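Local coordinates for protein alpha-galactosidase (PDB 3MI6) that probably hydrolyses terminal, non-reducing alpha-D-galactose residues of alpha-galactosides, as a member of glycoside hydrolase family 36, at residues Lys114-Asn119 against Phe124-Asp129; Pro155-Ile160 against Gln317-Asn322. All coordinates share one frame; numbering follows the deposited sequence.

In the fold
Contact 1 lies wholly within the loop that leaves strand 103-112, an edge strand of the nine-stranded antiparallel sheet of the N-terminal domain, and returns as strand 132-140; it closes that loop on itself over four intervening residues. Contact 2 opens later, in the turn between strands 146-154 and 159-167 of the same sheet, and closes 157 residues on, at the end of helix 305-319, ahead of the parallel barrel. The two are therefore in series, neither nested nor crossed. In space their centres are about 10 Å apart, and His319 of contact 2 reaches into contact 1: its ND1 lies 2.7 Å from Phe124 O and its NE2 2.7 Å from Asp129 OD2, both probable hydrogen bonds.

Contact 1: residues Lys114-Asn119 against Phe124-Asp129; sequences KQRLAN and FDDTDD
The guanidinium of Arg116 lies flat on Phe124 and meets Asp126 at its edge, a cation-pi stack joined to a salt bridge inside the loop between strands 103-112 and 132-140 of the N-terminal beta-sandwich domain. Guanidinium and ring planes are 17° apart with centres 4.0 Å apart, and NH2 sits over the middle of the ring. The side chain gets there extended from CG to NE, with CG anti to the carbonyl carbon (chi1 -79°). At the guanidinium edge, NH1 gives Asp126 OD2 a nearly straight bond of 2.8 Å on the syn lone pair; NH2 adds a weak one to the same oxygen. Carboxylate and guanidinium are nearly coplanar, so the edge serves the charge while one face serves the ring. A leucine in place of Arg116 would probably leave the Asp126 carboxylate without its charged mate and the Phe124 face without its flat cover. Between the backbones, Lys114 O receives Asp125 N at 3.2 Å, whereas Lys114 NZ turns off to a salt bridge with Glu295. Asp125 holds the following turn: OD1 accepts from Thr127 N in an Asx turn, and the syn lone pair of OD2 takes Asp129 N at 3.2 Å.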
ATOM      1  N   LYS D 114      13.290 -43.611  -6.738  1.00 44.55           N
ATOM      2  CA  LYS D 114      13.385 -43.041  -5.413  1.00 43.12           C
ATOM      3  C   LYS D 114      12.819 -44.066  -4.425  1.00 45.02           C
ATOM      4  O   LYS D 114      11.702 -44.547  -4.595  1.00 45.61           O
ATOM      5  CB  LYS D 114      12.615 -41.707  -5.378  1.00 43.07           C
ATOM      6  CG  LYS D 114      12.400 -41.082  -3.995  1.00 42.87           C
ATOM      7  CD  LYS D 114      13.703 -40.610  -3.368  1.00 41.73           C
ATOM      8  CE  LYS D 114      13.468 -39.723  -2.147  1.00 38.62           C
ATOM      9  NZ  LYS D 114      12.885 -40.450  -1.013  1.00 34.74           N
ATOM     10  N   GLN D 115      13.600 -44.426  -3.413  1.00 43.00           N
ATOM     11  CA  GLN D 115      13.142 -45.392  -2.427  1.00 44.39           C
ATOM     12  C   GLN D 115      12.652 -44.682  -1.178  1.00 41.55           C
ATOM     13  O   GLN D 115      13.172 -43.628  -0.808  1.00 35.79           O
ATOM     14  CB  GLN D 115      14.286 -46.332  -2.041  1.00 47.64           C
ATOM     15  CG  GLN D 115      15.024 -46.950  -3.219  1.00 54.77           C
ATOM     16  CD  GLN D 115      14.502 -48.336  -3.569  1.00 61.65           C
ATOM     17  OE1 GLN D 115      14.792 -49.312  -2.872  1.00 65.68           O
ATOM     18  NE2 GLN D 115      13.730 -48.429  -4.654  1.00 58.50           N
ATOM     19  N   ARG D 116      11.667 -45.276  -0.512  1.00 42.02           N
ATOM     20  CA  ARG D 116      11.260 -44.798   0.804  1.00 41.71           C
ATOM     21  C   ARG D 116      12.459 -44.643   1.752  1.00 44.94           C
ATOM     22  O   ARG D 116      13.533 -45.212   1.524  1.00 47.13           O
ATOM     23  CB  ARG D 116      10.229 -45.739   1.422  1.00 42.09           C
ATOM     24  CG  ARG D 116       8.815 -45.563   0.892  1.00 41.33           C
ATOM     25  CD  ARG D 116       7.997 -46.828   1.102  1.00 44.31           C
ATOM     26  NE  ARG D 116       6.672 -46.755   0.486  1.00 46.29           N
ATOM     27  CZ  ARG D 116       6.429 -46.871  -0.817  1.00 42.80           C
ATOM     28  NH1 ARG D 116       7.422 -47.053  -1.681  1.00 39.95           N
ATOM     29  NH2 ARG D 116       5.183 -46.794  -1.251  1.00 41.35           N
ATOM     30  N   LEU D 117      12.278 -43.850   2.802  1.00 41.33           N
ATOM     31  CA  LEU D 117      13.242 -43.801   3.880  1.00 38.40           C
ATOM     32  C   LEU D 117      12.898 -44.916   4.865  1.00 42.51           C
ATOM     33  O   LEU D 117      11.754 -45.369   4.936  1.00 44.63           O
ATOM     34  CB  LEU D 117      13.221 -42.443   4.561  1.00 37.71           C
ATOM     35  CG  LEU D 117      13.783 -41.310   3.712  1.00 40.04           C
ATOM     36  CD1 LEU D 117      13.640 -39.942   4.410  1.00 37.77           C
ATOM     37  CD2 LEU D 117      15.225 -41.603   3.348  1.00 34.44           C
ATOM     38  N   ALA D 118      13.885 -45.369   5.617  1.00 39.35           N
ATOM     39  CA  ALA D 118      13.689 -46.543   6.430  1.00 41.99           C
ATOM     40  C   ALA D 118      12.588 -46.315   7.450  1.00 44.00           C
ATOM     41  O   ALA D 118      11.620 -47.076   7.495  1.00 46.72           O
ATOM     42  CB  ALA D 118      14.991 -46.957   7.109  1.00 39.93           C
ATOM     43  N   ASN D 119      12.720 -45.271   8.265  1.00 41.05           N
ATOM     44  CA  ASN D 119      11.794 -45.100   9.382  1.00 43.70           C
ATOM     45  C   ASN D 119      10.907 -43.858   9.357  1.00 45.91           C
ATOM     46  O   ASN D 119      10.135 -43.646  10.290  1.00 44.55           O
ATOM     47  CB  ASN D 119      12.547 -45.143  10.702  1.00 42.07           C
ATOM     48  CG  ASN D 119      13.326 -46.409  10.870  1.00 47.85           C
ATOM     49  OD1 ASN D 119      14.552 -46.381  11.035  1.00 45.05           O
ATOM     50  ND2 ASN D 119      12.623 -47.546  10.811  1.00 44.92           N
ATOM     51  N   PHE D 124       8.439 -41.583  -2.910  1.00 40.24           N
ATOM     52  CA  PHE D 124       8.816 -42.766  -3.642  1.00 42.42           C
ATOM     53  C   PHE D 124       8.359 -42.631  -5.089  1.00 45.38           C
ATOM     54  O   PHE D 124       7.412 -41.906  -5.374  1.00 44.29           O
ATOM     55  CB  PHE D 124       8.118 -43.947  -3.008  1.00 40.38           C
ATOM     56  CG  PHE D 124       6.677 -43.699  -2.767  1.00 40.16           C
ATOM     57  CD1 PHE D 124       5.743 -43.990  -3.745  1.00 39.56           C
ATOM     58  CD2 PHE D 124       6.249 -43.139  -1.577  1.00 39.54           C
ATOM     59  CE1 PHE D 124       4.398 -43.760  -3.533  1.00 38.34           C
ATOM     60  CE2 PHE D 124       4.899 -42.893  -1.357  1.00 41.00           C
ATOM     61  CZ  PHE D 124       3.972 -43.203  -2.339  1.00 38.45           C
ATOM     62  N   ASP D 125       9.055 -43.316  -5.997  1.00 47.45           N
ATOM     63  CA  ASP D 125       8.615 -43.462  -7.376  1.00 45.51           C
ATOM     64  C   ASP D 125       8.418 -44.939  -7.694  1.00 44.52           C
ATOM     65  O   ASP D 125       9.350 -45.618  -8.095  1.00 50.02           O
ATOM     66  CB  ASP D 125       9.615 -42.831  -8.354  1.00 42.17           C
ATOM     67  CG  ASP D 125       9.144 -42.924  -9.801  1.00 47.52           C
ATOM     68  OD1 ASP D 125       7.931 -43.124 -10.011  1.00 48.63           O
ATOM     69  OD2 ASP D 125       9.969 -42.805 -10.736  1.00 48.66           O
ATOM     70  N   ASP D 126       7.204 -45.434  -7.511  1.00 44.02           N
ATOM     71  CA  ASP D 126       6.886 -46.812  -7.837  1.00 44.89           C
ATOM     72  C   ASP D 126       5.968 -46.839  -9.053  1.00 51.13           C
ATOM     73  O   ASP D 126       5.304 -47.837  -9.334  1.00 52.22           O
ATOM     74  CB  ASP D 126       6.194 -47.490  -6.652  1.00 47.72           C
ATOM     75  CG  ASP D 126       7.095 -47.607  -5.421  1.00 55.12           C
ATOM     76  OD1 ASP D 126       8.305 -47.937  -5.577  1.00 56.11           O
ATOM     77  OD2 ASP D 126       6.584 -47.381  -4.296  1.00 48.93           O
ATOM     78  N   THR D 127       5.922 -45.726  -9.771  1.00 50.38           N
ATOM     79  CA  THR D 127       4.973 -45.567 -10.865  1.00 49.19           C
ATOM     80  C   THR D 127       5.717 -45.254 -12.153  1.00 50.25           C
ATOM     81  O   THR D 127       5.163 -44.692 -13.093  1.00 47.59           O
ATOM     82  CB  THR D 127       3.945 -44.459 -10.556  1.00 49.11           C
ATOM     83  OG1 THR D 127       4.598 -43.390  -9.857  1.00 47.96           O
ATOM     84  CG2 THR D 127       2.810 -45.000  -9.688  1.00 45.88           C
ATOM     85  N   ASP D 128       6.987 -45.638 -12.186  1.00 54.16           N
ATOM     86  CA  ASP D 128       7.782 -45.474 -13.389  1.00 55.76           C
ATOM     87  C   ASP D 128       7.496 -44.096 -13.969  1.00 54.31           C
ATOM     88  O   ASP D 128       6.804 -43.977 -14.974  1.00 54.04           O
ATOM     89  CB  ASP D 128       7.410 -46.560 -14.393  1.00 57.64           C
ATOM     90  CG  ASP D 128       8.472 -46.761 -15.435  1.00 66.22           C
ATOM     91  OD1 ASP D 128       9.564 -46.162 -15.273  1.00 67.15           O
ATOM     92  OD2 ASP D 128       8.216 -47.510 -16.405  1.00 67.93           O
ATOM     93  N   ASP D 129       8.022 -43.061 -13.318  1.00 53.00           N
ATOM     94  CA  ASP D 129       7.612 -41.688 -13.584  1.00 47.40           C
ATOM     95  C   ASP D 129       8.843 -40.848 -13.777  1.00 47.63           C
ATOM     96  O   ASP D 129       8.815 -39.644 -13.584  1.00 48.86           O
ATOM     97  CB  ASP D 129       6.806 -41.148 -12.405  1.00 48.98           C
ATOM     98  CG  ASP D 129       6.088 -39.841 -12.723  1.00 52.70           C
ATOM     99  OD1 ASP D 129       5.818 -39.565 -13.915  1.00 52.15           O
ATOM    100  OD2 ASP D 129       5.781 -39.092 -11.768  1.00 52.17           O
TER

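Contact 2: residues Pro155-Ile160 against Gln317-Asn322; sequences PHQDVI and QQHLVN
This is a small, buried side-chain contact between the turn joining strands 146-154 and 159-167 of the N-terminal sheet and the last turn of helix 305-319, the helix that precedes the parallel barrel. Its slightness is measurable: 84 Å² is buried over both sides, and the nearest CA atoms, those of Gln157 and Gln318, are 9.9 Å apart. Gln157 bridges the gap alone from its side, its chain bent at chi2 (83°), which sets NE2 toward Gln318 and OE1 toward His319. Gln318 comes to meet it extended beyond CG, and the two amide planes stand 75° apart. Their NE2 atoms approach to 3.5 Å, but both are donors, so this is van der Waals packing. Each amide finds its polar partner in the loop 124-129: Gln157 NE2 donates to Asp129 OD2, and Gln318 OE1 is hydrogen-bonded to Thr127 OG1. The other end of the Gln157 amide, OE1, meets the His319 ring obliquely, 3.9 Å from CD2. One face of that imidazole is packed by CG of the preceding Gln318, 3.5 Å above its plane. Asp129 OD2 is common to Gln157 and His319, a buried carboxylate oxygen that joins turn and helix end indirectly. Around the contact, Phe154 of strand 146-154 meets the His319 ring, Gln157 and Val159 pack on Phe315 one turn back in helix 305-319, and Ile160 pairs through its backbone with Leu298 of strand 290-301.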
ATOM      1  N   PRO D 155      10.512 -34.872 -12.407  1.00 41.96           N
ATOM      2  CA  PRO D 155      10.390 -33.919 -13.510  1.00 39.27           C
ATOM      3  C   PRO D 155       8.958 -33.552 -13.875  1.00 40.55           C
ATOM      4  O   PRO D 155       8.717 -32.401 -14.243  1.00 41.43           O
ATOM      5  CB  PRO D 155      11.033 -34.663 -14.674  1.00 41.97           C
ATOM      6  CG  PRO D 155      10.993 -36.112 -14.269  1.00 41.95           C
ATOM      7  CD  PRO D 155      11.224 -36.091 -12.814  1.00 42.93           C
ATOM      8  N   HIS D 156       8.022 -34.489 -13.783  1.00 39.34           N
ATOM      9  CA  HIS D 156       6.682 -34.222 -14.335  1.00 43.03           C
ATOM     10  C   HIS D 156       5.726 -33.400 -13.439  1.00 42.62           C
ATOM     11  O   HIS D 156       4.656 -32.975 -13.880  1.00 44.30           O
ATOM     12  CB  HIS D 156       6.025 -35.516 -14.859  1.00 40.97           C
ATOM     13  CG  HIS D 156       6.891 -36.273 -15.818  1.00 45.77           C
ATOM     14  ND1 HIS D 156       7.441 -35.692 -16.941  1.00 43.94           N
ATOM     15  CD2 HIS D 156       7.327 -37.556 -15.807  1.00 45.16           C
ATOM     16  CE1 HIS D 156       8.177 -36.584 -17.582  1.00 43.05           C
ATOM     17  NE2 HIS D 156       8.121 -37.722 -16.914  1.00 46.33           N
ATOM     18  N   GLN D 157       6.114 -33.171 -12.190  1.00 40.47           N
ATOM     19  CA  GLN D 157       5.331 -32.321 -11.316  1.00 36.33           C
ATOM     20  C   GLN D 157       6.202 -31.143 -10.900  1.00 37.10           C
ATOM     21  O   GLN D 157       5.853 -30.375 -10.014  1.00 37.60           O
ATOM     22  CB  GLN D 157       4.834 -33.099 -10.098  1.00 32.62           C
ATOM     23  CG  GLN D 157       3.981 -34.302 -10.418  1.00 35.41           C
ATOM     24  CD  GLN D 157       4.787 -35.541 -10.759  1.00 41.50           C
ATOM     25  OE1 GLN D 157       5.934 -35.679 -10.336  1.00 41.10           O
ATOM     26  NE2 GLN D 157       4.185 -36.456 -11.528  1.00 42.08           N
ATOM     27  N   ASP D 158       7.356 -31.016 -11.530  1.00 36.63           N
ATOM     28  CA  ASP D 158       8.239 -29.890 -11.243  1.00 37.82           C
ATOM     29  C   ASP D 158       8.719 -29.831  -9.786  1.00 34.59           C
ATOM     30  O   ASP D 158       9.148 -28.790  -9.306  1.00 31.95           O
ATOM     31  CB  ASP D 158       7.582 -28.577 -11.694  1.00 36.21           C
ATOM     32  CG  ASP D 158       7.697 -28.355 -13.223  1.00 42.07           C
ATOM     33  OD1 ASP D 158       8.710 -28.807 -13.815  1.00 41.01           O
ATOM     34  OD2 ASP D 158       6.794 -27.721 -13.829  1.00 41.55           O
ATOM     35  N   VAL D 159       8.681 -30.982  -9.118  1.00 35.01           N
ATOM     36  CA  VAL D 159       9.126 -31.131  -7.734  1.00 33.13           C
ATOM     37  C   VAL D 159      10.557 -31.650  -7.608  1.00 34.62           C
ATOM     38  O   VAL D 159      10.929 -32.623  -8.249  1.00 36.95           O
ATOM     39  CB  VAL D 159       8.258 -32.163  -7.003  1.00 35.70           C
ATOM     40  CG1 VAL D 159       8.897 -32.557  -5.674  1.00 32.57           C
ATOM     41  CG2 VAL D 159       6.843 -31.639  -6.803  1.00 35.55           C
ATOM     42  N   ILE D 160      11.352 -31.009  -6.762  1.00 34.38           N
ATOM     43  CA  ILE D 160      12.639 -31.536  -6.333  1.00 30.96           C
ATOM     44  C   ILE D 160      12.516 -31.796  -4.851  1.00 33.41           C
ATOM     45  O   ILE D 160      12.082 -30.914  -4.126  1.00 33.85           O
ATOM     46  CB  ILE D 160      13.735 -30.498  -6.546  1.00 32.14           C
ATOM     47  CG1 ILE D 160      14.055 -30.371  -8.043  1.00 35.06           C
ATOM     48  CG2 ILE D 160      14.978 -30.862  -5.756  1.00 31.38           C
ATOM     49  CD1 ILE D 160      14.777 -29.110  -8.433  1.00 32.67           C
ATOM     50  N   GLN D 317      -0.109 -37.071  -4.642  1.00 35.82           N
ATOM     51  CA  GLN D 317      -1.062 -38.140  -4.891  1.00 36.26           C
ATOM     52  C   GLN D 317      -0.386 -39.349  -5.518  1.00 39.29           C
ATOM     53  O   GLN D 317      -0.836 -40.477  -5.346  1.00 42.29           O
ATOM     54  CB  GLN D 317      -2.193 -37.650  -5.804  1.00 35.80           C
ATOM     55  CG  GLN D 317      -3.256 -38.709  -6.100  1.00 40.69           C
ATOM     56  CD  GLN D 317      -4.259 -38.271  -7.168  1.00 45.51           C
ATOM     57  OE1 GLN D 317      -3.946 -38.231  -8.368  1.00 44.43           O
ATOM     58  NE2 GLN D 317      -5.477 -37.950  -6.735  1.00 41.26           N
ATOM     59  N   GLN D 318       0.687 -39.116  -6.260  1.00 37.79           N
ATOM     60  CA  GLN D 318       1.364 -40.204  -6.938  1.00 38.21           C
ATOM     61  C   GLN D 318       2.563 -40.720  -6.141  1.00 42.42           C
ATOM     62  O   GLN D 318       2.920 -41.893  -6.247  1.00 45.57           O
ATOM     63  CB  GLN D 318       1.806 -39.769  -8.339  1.00 39.84           C
ATOM     64  CG  GLN D 318       2.467 -40.878  -9.146  1.00 43.01           C
ATOM     65  CD  GLN D 318       2.754 -40.486 -10.586  1.00 49.80           C
ATOM     66  OE1 GLN D 318       3.396 -41.236 -11.333  1.00 48.64           O
ATOM     67  NE2 GLN D 318       2.281 -39.300 -10.984  1.00 51.24           N
ATOM     68  N   HIS D 319       3.162 -39.856  -5.324  1.00 40.70           N
ATOM     69  CA  HIS D 319       4.472 -40.142  -4.748  1.00 38.07           C
ATOM     70  C   HIS D 319       4.620 -39.900  -3.237  1.00 39.46           C
ATOM     71  O   HIS D 319       5.743 -39.782  -2.739  1.00 37.08           O
ATOM     72  CB  HIS D 319       5.528 -39.316  -5.467  1.00 39.62           C
ATOM     73  CG  HIS D 319       5.642 -39.610  -6.926  1.00 41.14           C
ATOM     74  ND1 HIS D 319       6.065 -40.827  -7.408  1.00 41.76           N
ATOM     75  CD2 HIS D 319       5.426 -38.828  -8.010  1.00 42.29           C
ATOM     76  CE1 HIS D 319       6.090 -40.788  -8.727  1.00 45.96           C
ATOM     77  NE2 HIS D 319       5.703 -39.587  -9.118  1.00 44.45           N
ATOM     78  N   LEU D 320       3.509 -39.820  -2.508  1.00 40.26           N
ATOM     79  CA  LEU D 320       3.585 -39.601  -1.070  1.00 35.92           C
ATOM     80  C   LEU D 320       2.443 -40.272  -0.327  1.00 36.60           C
ATOM     81  O   LEU D 320       2.655 -40.954   0.664  1.00 38.57           O
ATOM     82  CB  LEU D 320       3.635 -38.103  -0.733  1.00 34.64           C
ATOM     83  CG  LEU D 320       3.615 -37.759   0.766  1.00 36.80           C
ATOM     84  CD1 LEU D 320       4.918 -38.163   1.424  1.00 35.16           C
ATOM     85  CD2 LEU D 320       3.351 -36.281   1.032  1.00 36.42           C
ATOM     86  N   VAL D 321       1.225 -40.089  -0.804  1.00 36.95           N
ATOM     87  CA  VAL D 321       0.080 -40.588  -0.062  1.00 36.18           C
ATOM     88  C   VAL D 321       0.148 -42.129  -0.063  1.00 37.04           C
ATOM     89  O   VAL D 321       0.639 -42.755  -1.005  1.00 39.94           O
ATOM     90  CB  VAL D 321      -1.226 -39.833  -0.472  1.00 36.24           C
ATOM     91  CG1 VAL D 321      -2.455 -40.436   0.185  1.00 38.42           C
ATOM     92  CG2 VAL D 321      -1.113 -38.379  -0.102  1.00 32.70           C
ATOM     93  N   ASN D 322      -0.316 -42.717   1.031  1.00 39.07           N
ATOM     94  CA  ASN D 322      -0.681 -44.118   1.131  1.00 38.08           C
ATOM     95  C   ASN D 322      -1.343 -44.444  -0.205  1.00 38.60           C
ATOM     96  O   ASN D 322      -2.415 -43.924  -0.508  1.00 39.92           O
ATOM     97  CB  ASN D 322      -1.560 -44.296   2.379  1.00 38.79           C
ATOM     98  CG  ASN D 322      -1.978 -45.748   2.627  1.00 38.17           C
ATOM     99  OD1 ASN D 322      -2.170 -46.516   1.701  1.00 39.30           O
ATOM    100  ND2 ASN D 322      -2.157 -46.106   3.896  1.00 36.52           N
TER